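Local coordinates for protein putative histidinol-phosphate aminotransferase (Erwinia carotovora atroseptica, PDB 3LY1) that probably transfers amino groups as a pyridoxal phosphate-dependent aminotransferase of the histidinol-phosphate aminotransferase subfamily, at residues 272-275 with 276-279; 301-304 with 305-309. All coordinates share one frame; numbering follows the deposited sequence. Where two conformers were deposited one is given.

Interaction 1: 272-275 with 276-279; sequences SRQI and LLKA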
ATOM      1  N   SER A 272      -4.825 -21.500  23.332  1.00 16.31           N
ATOM      2  CA  SER A 272      -4.342 -22.309  22.229  1.00 18.25           C
ATOM      3  C   SER A 272      -2.889 -22.728  22.448  1.00 17.73           C
ATOM      4  O   SER A 272      -2.527 -23.869  22.161  1.00 18.49           O
ATOM      5  CB  SER A 272      -4.481 -21.576  20.897  1.00 18.08           C
ATOM      6  OG  SER A 272      -5.859 -21.486  20.555  1.00 23.37           O
ATOM      7  N   ARG A 273      -2.063 -21.793  22.948  1.00 17.74           N
ATOM      8  CA  ARG A 273      -0.659 -22.064  23.224  1.00 16.44           C
ATOM      9  C   ARG A 273      -0.499 -23.252  24.178  1.00 16.44           C
ATOM     10  O   ARG A 273       0.262 -24.170  23.883  1.00 16.42           O
ATOM     11  CB  ARG A 273       0.037 -20.853  23.845  1.00 16.35           C
ATOM     12  CG  ARG A 273       1.551 -21.038  23.972  1.00 17.13           C
ATOM     13  CD  ARG A 273       2.236 -19.895  24.722  1.00 19.11           C
ATOM     14  NE  ARG A 273       2.242 -18.603  24.018  1.00 17.29           N
ATOM     15  CZ  ARG A 273       1.506 -17.544  24.358  1.00 16.58           C
ATOM     16  NH1 ARG A 273       0.650 -17.589  25.367  1.00 14.28           N
ATOM     17  NH2 ARG A 273       1.606 -16.429  23.665  1.00 16.35           N
ATOM     18  N   GLN A 274      -1.207 -23.224  25.303  1.00 16.25           N
ATOM     19  CA  GLN A 274      -1.079 -24.299  26.280  0.50 16.97           C
ATOM     20  C   GLN A 274      -1.501 -25.678  25.714  1.00 17.19           C
ATOM     21  O   GLN A 274      -0.914 -26.696  26.081  1.00 17.45           O
ATOM     22  CB  GLN A 274      -1.828 -23.940  27.566  0.50 17.01           C
ATOM     23  CG  GLN A 274      -1.266 -22.673  28.250  0.50 16.58           C
ATOM     24  CD  GLN A 274       0.215 -22.795  28.603  0.50 14.01           C
ATOM     25  OE1 GLN A 274       0.606 -23.688  29.346  0.50 15.26           O
ATOM     26  NE2 GLN A 274       1.041 -21.909  28.053  0.50  9.63           N
ATOM     27  N   ILE A 275      -2.472 -25.704  24.813  1.00 16.88           N
ATOM     28  CA  ILE A 275      -2.852 -26.963  24.182  1.00 17.45           C
ATOM     29  C   ILE A 275      -1.714 -27.546  23.354  1.00 17.22           C
ATOM     30  O   ILE A 275      -1.430 -28.735  23.429  1.00 17.20           O
ATOM     31  CB  ILE A 275      -4.088 -26.798  23.293  1.00 18.37           C
ATOM     32  CG1 ILE A 275      -5.290 -26.490  24.183  1.00 17.47           C
ATOM     33  CG2 ILE A 275      -4.376 -28.082  22.459  1.00 17.67           C
ATOM     34  CD1 ILE A 275      -6.528 -26.049  23.400  1.00 19.08           C
ATOM     35  N   LEU A 276      -1.063 -26.706  22.562  1.00 16.45           N
ATOM     36  CA  LEU A 276       0.082 -27.159  21.788  1.00 16.65           C
ATOM     37  C   LEU A 276       1.267 -27.577  22.674  1.00 15.96           C
ATOM     38  O   LEU A 276       1.888 -28.631  22.411  1.00 14.87           O
ATOM     39  CB  LEU A 276       0.480 -26.107  20.761  1.00 15.75           C
ATOM     40  CG  LEU A 276       1.690 -26.475  19.890  1.00 15.52           C
ATOM     41  CD1 LEU A 276       1.492 -27.773  19.090  1.00 12.79           C
ATOM     42  CD2 LEU A 276       1.931 -25.297  18.968  1.00 14.79           C
ATOM     43  N   LEU A 277       1.565 -26.773  23.704  1.00 16.15           N
ATOM     44  CA  LEU A 277       2.697 -27.034  24.616  1.00 16.95           C
ATOM     45  C   LEU A 277       2.498 -28.359  25.376  1.00 17.30           C
ATOM     46  O   LEU A 277       3.459 -29.121  25.520  1.00 17.16           O
ATOM     47  CB  LEU A 277       2.945 -25.866  25.593  1.00 17.05           C
ATOM     48  CG  LEU A 277       3.329 -24.489  24.992  1.00 18.18           C
ATOM     49  CD1 LEU A 277       3.870 -23.507  26.059  1.00 16.83           C
ATOM     50  CD2 LEU A 277       4.340 -24.635  23.831  1.00 15.80           C
ATOM     51  N   LYS A 278       1.264 -28.641  25.789  1.00 17.56           N
ATOM     52  CA  LYS A 278       0.920 -29.912  26.443  0.50 17.76           C
ATOM     53  C   LYS A 278       1.287 -31.083  25.531  1.00 17.66           C
ATOM     54  O   LYS A 278       1.905 -32.040  25.971  1.00 18.88           O
ATOM     55  CB  LYS A 278      -0.581 -29.963  26.799  0.50 17.79           C
ATOM     56  CG  LYS A 278      -0.988 -31.113  27.742  0.50 18.68           C
ATOM     57  CD  LYS A 278      -2.503 -31.144  28.022  0.50 19.55           C
ATOM     58  CE  LYS A 278      -3.007 -32.528  28.468  0.50 19.23           C
ATOM     59  NZ  LYS A 278      -2.293 -33.029  29.671  0.50 17.48           N
ATOM     60  N   ALA A 279       0.909 -31.002  24.246  1.00 17.52           N
ATOM     61  CA  ALA A 279       1.273 -32.050  23.259  1.00 16.87           C
ATOM     62  C   ALA A 279       2.796 -32.206  23.073  1.00 16.32           C
ATOM     63  O   ALA A 279       3.299 -33.336  23.028  1.00 16.17           O
ATOM     64  CB  ALA A 279       0.566 -31.826  21.897  1.00 16.14           C
TER

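Interaction 2: 301-304 with 305-309; sequences VPLK and DYQTH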
ATOM      1  N   VAL A 301      12.022 -35.951  13.004  1.00 19.35           N
ATOM      2  CA  VAL A 301      11.860 -36.374  11.606  1.00 18.79           C
ATOM      3  C   VAL A 301      12.197 -35.199  10.681  1.00 18.82           C
ATOM      4  O   VAL A 301      12.226 -34.051  11.135  1.00 18.90           O
ATOM      5  CB  VAL A 301      10.425 -36.841  11.337  1.00 18.29           C
ATOM      6  CG1 VAL A 301      10.055 -37.932  12.319  1.00 16.51           C
ATOM      7  CG2 VAL A 301       9.443 -35.660  11.426  1.00 17.13           C
ATOM      8  N   PRO A 302      12.478 -35.477   9.390  1.00 19.78           N
ATOM      9  CA  PRO A 302      12.714 -34.360   8.468  1.00 20.09           C
ATOM     10  C   PRO A 302      11.530 -33.372   8.388  1.00 19.50           C
ATOM     11  O   PRO A 302      10.348 -33.776   8.296  1.00 19.86           O
ATOM     12  CB  PRO A 302      12.983 -35.056   7.113  1.00 20.34           C
ATOM     13  CG  PRO A 302      13.545 -36.442   7.501  1.00 20.88           C
ATOM     14  CD  PRO A 302      12.746 -36.789   8.756  1.00 20.35           C
ATOM     15  N   LEU A 303      11.856 -32.081   8.437  1.00 19.69           N
ATOM     16  CA  LEU A 303      10.840 -31.021   8.394  1.00 18.84           C
ATOM     17  C   LEU A 303       9.964 -31.226   7.182  1.00 18.70           C
ATOM     18  O   LEU A 303       8.773 -31.172   7.287  1.00 18.16           O
ATOM     19  CB  LEU A 303      11.512 -29.638   8.373  1.00 18.89           C
ATOM     20  CG  LEU A 303      10.592 -28.417   8.179  1.00 19.02           C
ATOM     21  CD1 LEU A 303       9.524 -28.289   9.291  1.00 18.82           C
ATOM     22  CD2 LEU A 303      11.463 -27.134   8.041  1.00 19.88           C
ATOM     23  N   LYS A 304      10.567 -31.526   6.029  1.00 19.80           N
ATOM     24  CA  LYS A 304       9.796 -31.628   4.782  1.00 20.97           C
ATOM     25  C   LYS A 304       8.799 -32.766   4.813  1.00 20.42           C
ATOM     26  O   LYS A 304       7.686 -32.634   4.307  1.00 19.29           O
ATOM     27  CB  LYS A 304      10.740 -31.788   3.576  1.00 22.55           C
ATOM     28  CG  LYS A 304      10.029 -31.894   2.211  1.00 27.14           C
ATOM     29  CD  LYS A 304       9.459 -30.529   1.805  1.00 33.04           C
ATOM     30  CE  LYS A 304       8.853 -30.513   0.387  1.00 35.65           C
ATOM     31  NZ  LYS A 304       8.504 -29.081   0.032  1.00 37.19           N
ATOM     32  N   ASP A 305       9.197 -33.888   5.411  1.00 20.17           N
ATOM     33  CA  ASP A 305       8.255 -35.018   5.594  1.00 20.10           C
ATOM     34  C   ASP A 305       7.091 -34.593   6.511  1.00 18.98           C
ATOM     35  O   ASP A 305       5.926 -34.868   6.239  1.00 18.32           O
ATOM     36  CB  ASP A 305       8.945 -36.242   6.208  1.00 20.23           C
ATOM     37  CG  ASP A 305      10.037 -36.816   5.319  1.00 23.34           C
ATOM     38  OD1 ASP A 305      10.231 -36.306   4.194  1.00 26.39           O
ATOM     39  OD2 ASP A 305      10.704 -37.769   5.772  1.00 27.10           O
ATOM     40  N   TYR A 306       7.429 -33.926   7.602  1.00 18.67           N
ATOM     41  CA  TYR A 306       6.423 -33.500   8.550  1.00 17.70           C
ATOM     42  C   TYR A 306       5.448 -32.487   7.919  1.00 17.80           C
ATOM     43  O   TYR A 306       4.219 -32.576   8.106  1.00 16.23           O
ATOM     44  CB  TYR A 306       7.104 -32.929   9.782  1.00 18.38           C
ATOM     45  CG  TYR A 306       6.137 -32.553  10.883  1.00 15.88           C
ATOM     46  CD1 TYR A 306       5.282 -33.503  11.437  1.00 13.98           C
ATOM     47  CD2 TYR A 306       6.045 -31.243  11.351  1.00 18.96           C
ATOM     48  CE1 TYR A 306       4.395 -33.174  12.433  1.00 13.68           C
ATOM     49  CE2 TYR A 306       5.131 -30.902  12.381  1.00 15.00           C
ATOM     50  CZ  TYR A 306       4.310 -31.886  12.911  1.00 14.31           C
ATOM     51  OH  TYR A 306       3.377 -31.610  13.912  1.00 13.98           O
ATOM     52  N   GLN A 307       5.989 -31.551   7.137  1.00 17.91           N
ATOM     53  CA  GLN A 307       5.149 -30.564   6.451  1.00 17.62           C
ATOM     54  C   GLN A 307       4.192 -31.280   5.484  1.00 18.51           C
ATOM     55  O   GLN A 307       3.018 -30.901   5.371  1.00 18.49           O
ATOM     56  CB  GLN A 307       5.987 -29.536   5.669  1.00 18.47           C
ATOM     57  CG  GLN A 307       6.782 -28.532   6.520  1.00 15.45           C
ATOM     58  CD  GLN A 307       7.766 -27.777   5.709  1.00 18.16           C
ATOM     59  OE1 GLN A 307       8.343 -28.345   4.786  1.00 17.56           O
ATOM     60  NE2 GLN A 307       7.982 -26.479   6.026  1.00 14.05           N
ATOM     61  N   THR A 308       4.700 -32.309   4.797  1.00 19.57           N
ATOM     62  CA  THR A 308       3.919 -33.025   3.781  1.00 19.19           C
ATOM     63  C   THR A 308       2.851 -33.874   4.440  1.00 19.12           C
ATOM     64  O   THR A 308       1.715 -33.915   3.959  1.00 18.63           O
ATOM     65  CB  THR A 308       4.799 -33.917   2.845  1.00 19.93           C
ATOM     66  OG1 THR A 308       5.674 -33.080   2.083  1.00 22.04           O
ATOM     67  CG2 THR A 308       3.921 -34.721   1.863  1.00 18.85           C
ATOM     68  N   HIS A 309       3.193 -34.550   5.543  1.00 19.05           N
ATOM     69  CA  HIS A 309       2.202 -35.375   6.241  1.00 18.58           C
ATOM     70  C   HIS A 309       1.078 -34.542   6.870  1.00 18.07           C
ATOM     71  O   HIS A 309      -0.099 -34.900   6.806  1.00 17.29           O
ATOM     72  CB  HIS A 309       2.857 -36.309   7.262  1.00 19.37           C
ATOM     73  CG  HIS A 309       3.719 -37.375   6.640  1.00 20.15           C
ATOM     74  ND1 HIS A 309       5.011 -37.627   7.048  1.00 19.98           N
ATOM     75  CD2 HIS A 309       3.477 -38.233   5.619  1.00 23.83           C
ATOM     76  CE1 HIS A 309       5.532 -38.590   6.304  1.00 23.64           C
ATOM     77  NE2 HIS A 309       4.622 -38.976   5.428  1.00 25.22           N
TER
HETATM   78  O   HOH W   1       6.663 -28.986   2.102  1.00 41.47           O

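Interaction 1: 272-275 with 276-279
Arg273 and Leu277, one helical turn apart, lie side by side and point the same way. CD1 of Leu277 packs 4.0 Å from CG of Arg273, so it is the aliphatic part of the arginine that is touched. The first torsion of Arg273 places CG trans to the backbone N (chi1 -172°), beside the carbonyl carbon, and the chain then runs straight before bending at chi3. Its guanidinium group finds its partners elsewhere: a salt bridge from NH1 to Asp270, and hydrogen bonds from NE to Ser290 OG and from NH2 to Gly292 O. Leu277 has CG beside its own backbone N (chi1 -62°). With this torsion, CG of Leu277 sits 3.3 Å from Arg273 O. In one conformer of Gln274, NE2 of Gln274 lies 3.8 Å from CD1 of Leu277, so this contact is less certain.

Alpha-helical backbone bonds underlie this packing. Leu277 N donates to Arg273 O at 2.9 Å, and Lys278 N donates to Gln274 O at 2.9 Å. The bond from Ala279 N to Ile275 O is weak, at 3.4 Å.

All eight residues belong to helix 259-283. Ser272, Ile275, Leu276 and Ala279 touch helix 335-350. Leu276, together with Leu277, rests on Val295 of strand 294-298, while Gln274 and Lys278 are exposed.

Interaction 2: 301-304 with 305-309
Gln307 reaches back over the first turn of its helix and packs against Leu303. CB of Gln307 is 3.6 Å from Leu303 O. CG of Gln307 stands beside the backbone N (chi1 -70°), which brings it 3.9 Å from CD1 of Leu303. The chain is extended from there, and CD of Gln307 comes 3.8 Å from CG of Leu303. At the tip the amide splits its contacts. NE2 stays against the leucine branch and donates a hydrogen bond to Gly318 O. OE1 of Gln307 lies near CA of Lys304 and accepts from a water at 3.2 Å. Lys304 NZ donates to the same water, so the water bridges two side chains that cross at about a right angle.

Lys304 O accepts two bonds from Thr308. OG1 and N of Thr308 each lie 3.0 Å from Lys304 O and approach from opposite faces of its carbonyl plane. Pro302 is the N-cap residue, and its O accepts from Tyr306 N at 3.0 Å. The proline ring also meets the carboxylate of Asp305, with CG of Pro302 3.6 Å from OD2 of Asp305.

This is the start of helix 303-312. Leu303 and Tyr306 both touch Cys328 of strand 327-331. Tyr306 also packs on Met345 and Phe348 of helix 335-350, and His309 stacks on Trp353 near the chain end.

Interactions 1 and 2 are both local helix contacts, and they follow one another along the chain. Their centres are 20 Å apart and their nearest atoms about 7 Å apart, so they do not touch. Helix 335-350 links them: both pack on it, and Met345 meets a side chain from each. They also share the two-stranded antiparallel sheet: interaction 1 rests on strand 294-298, interaction 2 on strand 327-331. Interaction 1 has four buried residues among eight touching ones. Interaction 2 has two, with three exposed, and is more superficial. Interaction 1 lies mid-helix, its Arg273 side chain about 8 Å from that of Tyr182, a cofactor-binding residue. Interaction 2 starts a helix away from the annotated sites and includes a water bridge.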